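Local coordinates for imine reductase (Bacillus cereus, PDB 4D3D) that catalyses the NADPH-dependent, S-selective reduction of the cyclic imine 2-methylpyrroline to the corresponding amine, at the interface of chains A and B. Coordinates in Å, arbitrary orientation; residue numbers count along the deposited sequence, not the author numbering. Chains: chain A/B, Imine reductase.

Contact 1: the interface of chains A and B. Residues chain A 114-117, 185, 188-189; chain B 207, 211, 261-262, 264-265, 268.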
loop_
_atom_site.group_PDB
_atom_site.type_symbol
_atom_site.label_atom_id
_atom_site.label_comp_id
_atom_site.label_asym_id
_atom_site.label_seq_id
_atom_site.Cartn_x
_atom_site.Cartn_y
_atom_site.Cartn_z
ATOM N N THR A 114 -17.920 -13.132 -0.724
ATOM C CA THR A 114 -16.990 -13.819 0.158
ATOM C C THR A 114 -16.784 -15.283 -0.192
ATOM O O THR A 114 -17.677 -15.923 -0.808
ATOM C CB THR A 114 -17.392 -13.774 1.602
ATOM O OG1 THR A 114 -18.453 -14.727 1.917
ATOM C CG2 THR A 114 -17.828 -12.341 1.975
ATOM N N PRO A 115 -15.674 -15.848 0.243
ATOM C CA PRO A 115 -15.420 -17.264 0.019
ATOM C C PRO A 115 -16.521 -18.143 0.620
ATOM O O PRO A 115 -16.989 -19.140 -0.031
ATOM C CB PRO A 115 -14.117 -17.504 0.728
ATOM C CG PRO A 115 -13.381 -16.213 0.611
ATOM C CD PRO A 115 -14.453 -15.181 0.758
ATOM N N GLU A 116 -16.982 -17.833 1.814
ATOM C CA GLU A 116 -18.031 -18.670 2.415
ATOM C C GLU A 116 -19.356 -18.543 1.681
ATOM O O GLU A 116 -20.107 -19.534 1.606
ATOM C CB GLU A 116 -18.306 -18.360 3.920
ATOM C CG GLU A 116 -17.328 -18.981 4.895
ATOM C CD GLU A 116 -17.146 -20.503 4.706
ATOM O OE1 GLU A 116 -18.114 -21.309 4.735
ATOM O OE2 GLU A 116 -16.011 -20.901 4.471
ATOM N N LYS A 117 -19.670 -17.367 1.126
ATOM C CA LYS A 117 -20.927 -17.225 0.377
ATOM C C LYS A 117 -20.865 -18.122 -0.854
ATOM O O LYS A 117 -21.882 -18.769 -1.157
ATOM C CB LYS A 117 -21.209 -15.819 -0.061
ATOM C CG LYS A 117 -21.680 -14.999 1.107
ATOM C CD LYS A 117 -23.143 -15.240 1.393
ATOM C CE LYS A 117 -23.588 -14.371 2.575
ATOM N NZ LYS A 117 -24.320 -13.219 1.978
ATOM N N LEU A 185 -11.546 -16.243 -2.509
ATOM C CA LEU A 185 -10.361 -16.018 -1.564
ATOM C C LEU A 185 -9.235 -15.242 -2.209
ATOM O O LEU A 185 -8.825 -14.168 -1.714
ATOM C CB LEU A 185 -9.870 -17.361 -0.958
ATOM C CG LEU A 185 -8.697 -17.317 0.039
ATOM C CD1 LEU A 185 -7.409 -16.947 -0.650
ATOM C CD2 LEU A 185 -9.003 -16.422 1.215
ATOM N N GLN A 188 -10.467 -11.550 -3.036
ATOM C CA GLN A 188 -10.712 -10.662 -1.871
ATOM C C GLN A 188 -9.381 -10.283 -1.199
ATOM O O GLN A 188 -9.246 -9.117 -0.778
ATOM C CB GLN A 188 -11.632 -11.279 -0.923
ATOM C CG GLN A 188 -13.101 -11.487 -1.377
ATOM C CD GLN A 188 -13.802 -10.252 -1.852
ATOM O OE1 GLN A 188 -13.372 -9.107 -1.586
ATOM N NE2 GLN A 188 -14.883 -10.439 -2.642
ATOM N N ILE A 189 -8.433 -11.222 -1.099
ATOM C CA ILE A 189 -7.132 -10.862 -0.388
ATOM C C ILE A 189 -6.316 -9.855 -1.240
ATOM O O ILE A 189 -5.634 -8.987 -0.702
ATOM C CB ILE A 189 -6.379 -12.124 0.070
ATOM C CG1 ILE A 189 -5.851 -12.898 -1.145
ATOM C CG2 ILE A 189 -7.189 -12.939 1.035
ATOM C CD1 ILE A 189 -5.008 -14.096 -0.733
ATOM N N ILE B 207 -5.756 -13.911 6.326
ATOM C CA ILE B 207 -6.990 -14.432 5.692
ATOM C C ILE B 207 -6.626 -15.664 4.864
ATOM O O ILE B 207 -7.367 -16.674 4.970
ATOM C CB ILE B 207 -7.682 -13.364 4.847
ATOM C CG1 ILE B 207 -8.152 -12.201 5.705
ATOM C CG2 ILE B 207 -8.921 -13.966 4.103
ATOM C CD1 ILE B 207 -8.668 -11.013 4.915
ATOM N N ASN B 211 -7.698 -19.952 5.326
ATOM C CA ASN B 211 -8.334 -20.727 4.236
ATOM C C ASN B 211 -7.414 -21.759 3.636
ATOM O O ASN B 211 -7.649 -22.291 2.508
ATOM C CB ASN B 211 -8.833 -19.756 3.200
ATOM C CG ASN B 211 -10.110 -19.074 3.628
ATOM O OD1 ASN B 211 -11.233 -19.568 3.323
ATOM N ND2 ASN B 211 -10.001 -17.942 4.285
ATOM N N HIS B 261 -17.191 -6.227 1.119
ATOM C CA HIS B 261 -16.850 -7.638 0.920
ATOM C C HIS B 261 -15.499 -8.053 1.518
ATOM O O HIS B 261 -15.344 -9.150 2.028
ATOM C CB HIS B 261 -16.884 -8.006 -0.540
ATOM C CG HIS B 261 -18.279 -8.041 -1.039
ATOM N ND1 HIS B 261 -18.602 -7.886 -2.365
ATOM C CD2 HIS B 261 -19.453 -8.168 -0.359
ATOM C CE1 HIS B 261 -19.915 -7.946 -2.494
ATOM N NE2 HIS B 261 -20.451 -8.189 -1.305
ATOM N N VAL B 262 -14.509 -7.141 1.514
ATOM C CA VAL B 262 -13.234 -7.441 2.182
ATOM C C VAL B 262 -13.474 -7.575 3.732
ATOM O O VAL B 262 -12.925 -8.487 4.363
ATOM C CB VAL B 262 -12.167 -6.360 1.859
ATOM C CG1 VAL B 262 -10.952 -6.518 2.785
ATOM C CG2 VAL B 262 -11.723 -6.373 0.406
ATOM N N HIS B 264 -16.310 -8.395 5.261
ATOM C CA HIS B 264 -16.974 -9.639 5.491
ATOM C C HIS B 264 -16.085 -10.856 5.415
ATOM O O HIS B 264 -16.243 -11.751 6.214
ATOM C CB HIS B 264 -18.175 -9.766 4.488
ATOM C CG HIS B 264 -19.222 -8.723 4.662
ATOM N ND1 HIS B 264 -20.116 -8.378 3.655
ATOM C CD2 HIS B 264 -19.531 -7.947 5.716
ATOM C CE1 HIS B 264 -20.912 -7.420 4.085
ATOM N NE2 HIS B 264 -20.608 -7.167 5.348
ATOM N N THR B 265 -15.173 -10.890 4.426
ATOM C CA THR B 265 -14.244 -11.959 4.189
ATOM C C THR B 265 -13.371 -12.110 5.448
ATOM O O THR B 265 -13.075 -13.224 5.923
ATOM C CB THR B 265 -13.412 -11.723 2.931
ATOM O OG1 THR B 265 -14.291 -11.713 1.790
ATOM C CG2 THR B 265 -12.354 -12.779 2.740
ATOM N N GLU B 268 -15.472 -13.496 8.482
ATOM C CA GLU B 268 -15.708 -14.944 8.260
ATOM C C GLU B 268 -14.490 -15.785 8.550
ATOM O O GLU B 268 -14.625 -16.935 8.967
ATOM C CB GLU B 268 -16.027 -15.246 6.743
ATOM C CG GLU B 268 -17.363 -14.897 6.300
ATOM C CD GLU B 268 -17.426 -15.152 4.736
ATOM O OE1 GLU B 268 -16.411 -15.714 4.054
ATOM O OE2 GLU B 268 -18.490 -14.771 4.297
HETATM O O HOH W 1 -16.363 -8.222 -4.028
#

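Contact 2: the interface of chains A and B. Residues chain A 198, 201, 205, 215-216, 219, 222-223; chain B 233-234, 237, 240-241.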
loop_
_atom_site.group_PDB
_atom_site.type_symbol
_atom_site.label_atom_id
_atom_site.label_comp_id
_atom_site.label_asym_id
_atom_site.label_seq_id
_atom_site.Cartn_x
_atom_site.Cartn_y
_atom_site.Cartn_z
ATOM N N MET A 198 -3.929 1.848 -1.630
ATOM C CA MET A 198 -4.308 3.044 -2.343
ATOM C C MET A 198 -4.817 4.141 -1.417
ATOM O O MET A 198 -4.545 5.334 -1.652
ATOM C CB MET A 198 -5.312 2.746 -3.455
ATOM C CG MET A 198 -4.667 2.023 -4.631
ATOM S SD MET A 198 -3.250 2.752 -5.445
ATOM C CE MET A 198 -3.935 4.277 -6.047
ATOM N N TYR A 201 -1.772 5.852 -0.034
ATOM C CA TYR A 201 -1.303 6.848 -1.000
ATOM C C TYR A 201 -2.054 8.149 -0.904
ATOM O O TYR A 201 -1.436 9.238 -0.878
ATOM C CB TYR A 201 -1.307 6.245 -2.428
ATOM C CG TYR A 201 -1.176 7.296 -3.477
ATOM C CD1 TYR A 201 0.040 7.896 -3.721
ATOM C CD2 TYR A 201 -2.310 7.775 -4.160
ATOM C CE1 TYR A 201 0.104 8.941 -4.665
ATOM C CE2 TYR A 201 -2.228 8.783 -5.134
ATOM C CZ TYR A 201 -1.012 9.343 -5.357
ATOM O OH TYR A 201 -0.898 10.401 -6.207
ATOM N N LEU A 205 -0.558 11.713 0.180
ATOM C CA LEU A 205 -0.695 12.827 -0.709
ATOM C C LEU A 205 -1.343 14.020 -0.002
ATOM O O LEU A 205 -0.925 15.173 -0.220
ATOM C CB LEU A 205 -1.474 12.402 -1.988
ATOM C CG LEU A 205 -1.697 13.523 -2.955
ATOM C CD1 LEU A 205 -0.409 14.078 -3.513
ATOM C CD2 LEU A 205 -2.590 12.947 -4.064
ATOM N N ALA A 215 0.854 16.247 -6.459
ATOM C CA ALA A 215 0.896 14.838 -6.826
ATOM C C ALA A 215 1.953 14.585 -7.858
ATOM O O ALA A 215 2.621 13.551 -7.826
ATOM C CB ALA A 215 -0.441 14.340 -7.269
ATOM N N GLU A 216 2.150 15.545 -8.774
ATOM C CA GLU A 216 3.185 15.354 -9.794
ATOM C C GLU A 216 4.582 15.256 -9.125
ATOM O O GLU A 216 5.446 14.441 -9.539
ATOM C CB GLU A 216 3.159 16.493 -10.800
ATOM C CG GLU A 216 4.212 16.353 -11.906
ATOM C CD GLU A 216 3.851 15.219 -12.880
ATOM O OE1 GLU A 216 2.684 14.753 -12.924
ATOM O OE2 GLU A 216 4.767 14.757 -13.612
ATOM N N LEU A 219 4.836 11.826 -7.274
ATOM C CA LEU A 219 4.738 10.643 -8.152
ATOM C C LEU A 219 5.938 9.687 -8.191
ATOM O O LEU A 219 5.741 8.513 -7.921
ATOM C CB LEU A 219 4.348 11.121 -9.558
ATOM C CG LEU A 219 4.334 10.068 -10.679
ATOM C CD1 LEU A 219 3.354 8.976 -10.432
ATOM C CD2 LEU A 219 4.079 10.720 -12.057
ATOM N N ALA A 222 6.194 7.997 -4.531
ATOM C CA ALA A 222 5.114 7.062 -4.277
ATOM C C ALA A 222 5.320 5.812 -5.127
ATOM O O ALA A 222 5.164 4.685 -4.632
ATOM C CB ALA A 222 3.759 7.692 -4.589
ATOM N N SER A 223 5.688 6.005 -6.379
ATOM C CA SER A 223 5.846 4.864 -7.326
ATOM C C SER A 223 6.974 4.025 -6.939
ATOM O O SER A 223 6.835 2.777 -6.913
ATOM C CB SER A 223 6.049 5.341 -8.782
ATOM O OG SER A 223 4.966 6.077 -9.186
ATOM N N VAL B 233 -1.460 5.069 -9.571
ATOM C CA VAL B 233 -0.934 6.378 -9.164
ATOM C C VAL B 233 -0.648 7.254 -10.371
ATOM O O VAL B 233 -1.068 8.366 -10.405
ATOM C CB VAL B 233 0.292 6.205 -8.250
ATOM C CG1 VAL B 233 0.949 7.514 -8.027
ATOM C CG2 VAL B 233 -0.077 5.515 -6.977
ATOM N N GLU B 234 -0.035 6.723 -11.436
ATOM C CA GLU B 234 0.226 7.501 -12.640
ATOM C C GLU B 234 -1.057 7.993 -13.283
ATOM O O GLU B 234 -1.129 9.140 -13.716
ATOM C CB GLU B 234 1.031 6.656 -13.696
ATOM C CG GLU B 234 2.414 6.322 -13.202
ATOM N N THR B 237 -2.772 10.780 -10.844
ATOM C CA THR B 237 -1.938 11.969 -10.562
ATOM C C THR B 237 -2.397 13.293 -11.190
ATOM O O THR B 237 -2.672 14.276 -10.487
ATOM C CB THR B 237 -0.444 11.636 -10.802
ATOM O OG1 THR B 237 0.034 10.815 -9.723
ATOM C CG2 THR B 237 0.409 12.839 -10.922
ATOM N N LEU B 240 -5.856 14.373 -9.760
ATOM C CA LEU B 240 -5.691 14.865 -8.409
ATOM C C LEU B 240 -5.135 16.287 -8.438
ATOM O O LEU B 240 -5.661 17.156 -7.649
ATOM C CB LEU B 240 -4.746 13.924 -7.657
ATOM C CG LEU B 240 -5.470 12.629 -7.137
ATOM C CD1 LEU B 240 -4.499 11.459 -6.934
ATOM C CD2 LEU B 240 -6.248 12.915 -5.892
ATOM N N ASP B 241 -4.140 16.544 -9.289
ATOM C CA ASP B 241 -3.547 17.903 -9.369
ATOM C C ASP B 241 -4.501 18.966 -9.923
ATOM O O ASP B 241 -4.381 20.159 -9.554
ATOM C CB ASP B 241 -2.207 17.930 -10.107
ATOM C CG ASP B 241 -1.030 17.460 -9.225
ATOM O OD1 ASP B 241 -1.234 17.383 -7.990
ATOM O OD2 ASP B 241 -0.003 17.133 -9.837
HETATM O O HOH W 2 1.478 11.106 -7.363
#

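Contact 1: the interface of chains A and B
The start of helix 115-127, in the NAD-binding region of chain A, meets the C-terminal end of helix 252-268 of chain B. Beside it, helix 182-210 of chain A packs on helices 252-268 and 182-210 of the partner. A:Thr114 is the N-cap of helix 115-127. Its hydroxyl OG1 sits in the crowded position between the backbone N and the carbonyl carbon (chi1 78°). From there it takes the N-H of A:Lys117 in a bond of 3.0 Å from N to OG1.

B:Glu268 crosses this helix start obliquely. Its chain is extended beyond CG, which carries the carboxylate over A:Thr114 and A:Glu116. The backbone N of A:Glu116 donates to OE1 of B:Glu268 at 3.1 Å, meeting the oxygen from above the carboxylate plane. OG1 of A:Thr114 is hydrogen-bonded to the same OE1 of B:Glu268 at 3.1 Å, but its modelled separation from OE2 is too short to be read as a bond length. The position of the carboxylate at the helix N-terminus may help to stabilise its negative charge. CB and CG of A:Glu116 lie against the carboxylate of B:Glu268. The chain bends at chi2, so the two like-charged carboxylates do not touch, and their planes stand 78° apart.

B:Thr265 lies one helical turn earlier. Its OG1 is anti to the carbonyl carbon and donates back to the carbonyl O of B:His261 at 2.8 Å. Its methyl CG2 packs against CD of A:Pro115 and CB of A:Gln188. The chain of A:Gln188 bends at chi2 (-55°), and its side chain crosses that of B:His261 obliquely, with the amide nearly perpendicular to the imidazole. A water joins the two: it lies 3.0 Å from NE2 of A:Gln188 and is also hydrogen-bonded to ND1 of B:His261.

At the apolar end, CG2 of A:Ile189 touches CG2 of B:Ile207. CD2 of A:Leu185 rests against the amide of B:Asn211, whose ND2 donates to the carbonyl O of B:Ile207 at 3.0 Å.

Contact 2: the interface of chains A and B
The backbone is helical throughout: the first turns of helix 215-242 of chain A face the last turns of the same helix of chain B, with helix 182-210 of chain A alongside. B:Asp241 caps the start of the chain A helix from across the interface. Its CG is anti to the carbonyl carbon (chi1 -79°), and the carboxylate grips two successive backbone N-H groups. The N of A:Ala215 donates to OD1 of B:Asp241 at 2.8 Å, and the N of A:Glu216 to OD2 at 2.9 Å. Each oxygen uses its syn lone pair, so the paired bonds fix the rotation of the carboxylate. The helix N-terminus would be expected to stabilise its charge.

B:Val233 wedges between A:Tyr201 and A:Leu219. Its CG2 stands over the centre of the tyrosine ring face, 3.9 Å from the centroid. The other branch, CG1, is anti to the backbone N (chi1 171°) and touches CE1 of A:Tyr201 and CD1 of A:Leu219. B:Val233 and A:Leu219 run past each other in opposite directions. CD1 of B:Leu240 approaches the phenol end of A:Tyr201 tip to tip and also packs on CD2 of A:Leu205 at 3.8 Å.

B:Thr237 splits its branches between polar and apolar tasks. Methyl CG2 lies over the A:Ala215-A:Glu216 backbone. OG1 is 2.8 Å from the carbonyl O of B:Val233, to which it donates from above the carbonyl plane. A water ties this hydroxyl to chain A: it bridges OG1 of B:Thr237 to the carbonyl O of A:Ala215 and to the phenol OH of A:Tyr201, which is 2.7 Å from the water oxygen.

The C-alpha centres of contact 1 and contact 2 lie about 29 Å apart. Helix 182-210 of chain A serves both: its early turns lie in contact 1 and its later turns in contact 2. In chain B that helix also enters contact 1. In each, an acidic side chain near the end of a chain B helix accepts from backbone N-H at the start of a chain A helix: one in contact 1, two in succession in contact 2. Two-fold symmetry repeats both with the chains exchanged. Contact 1 ties the NAD-binding region to the partner's helices, while contact 2 joins helical regions, consistent with an intertwined dimer.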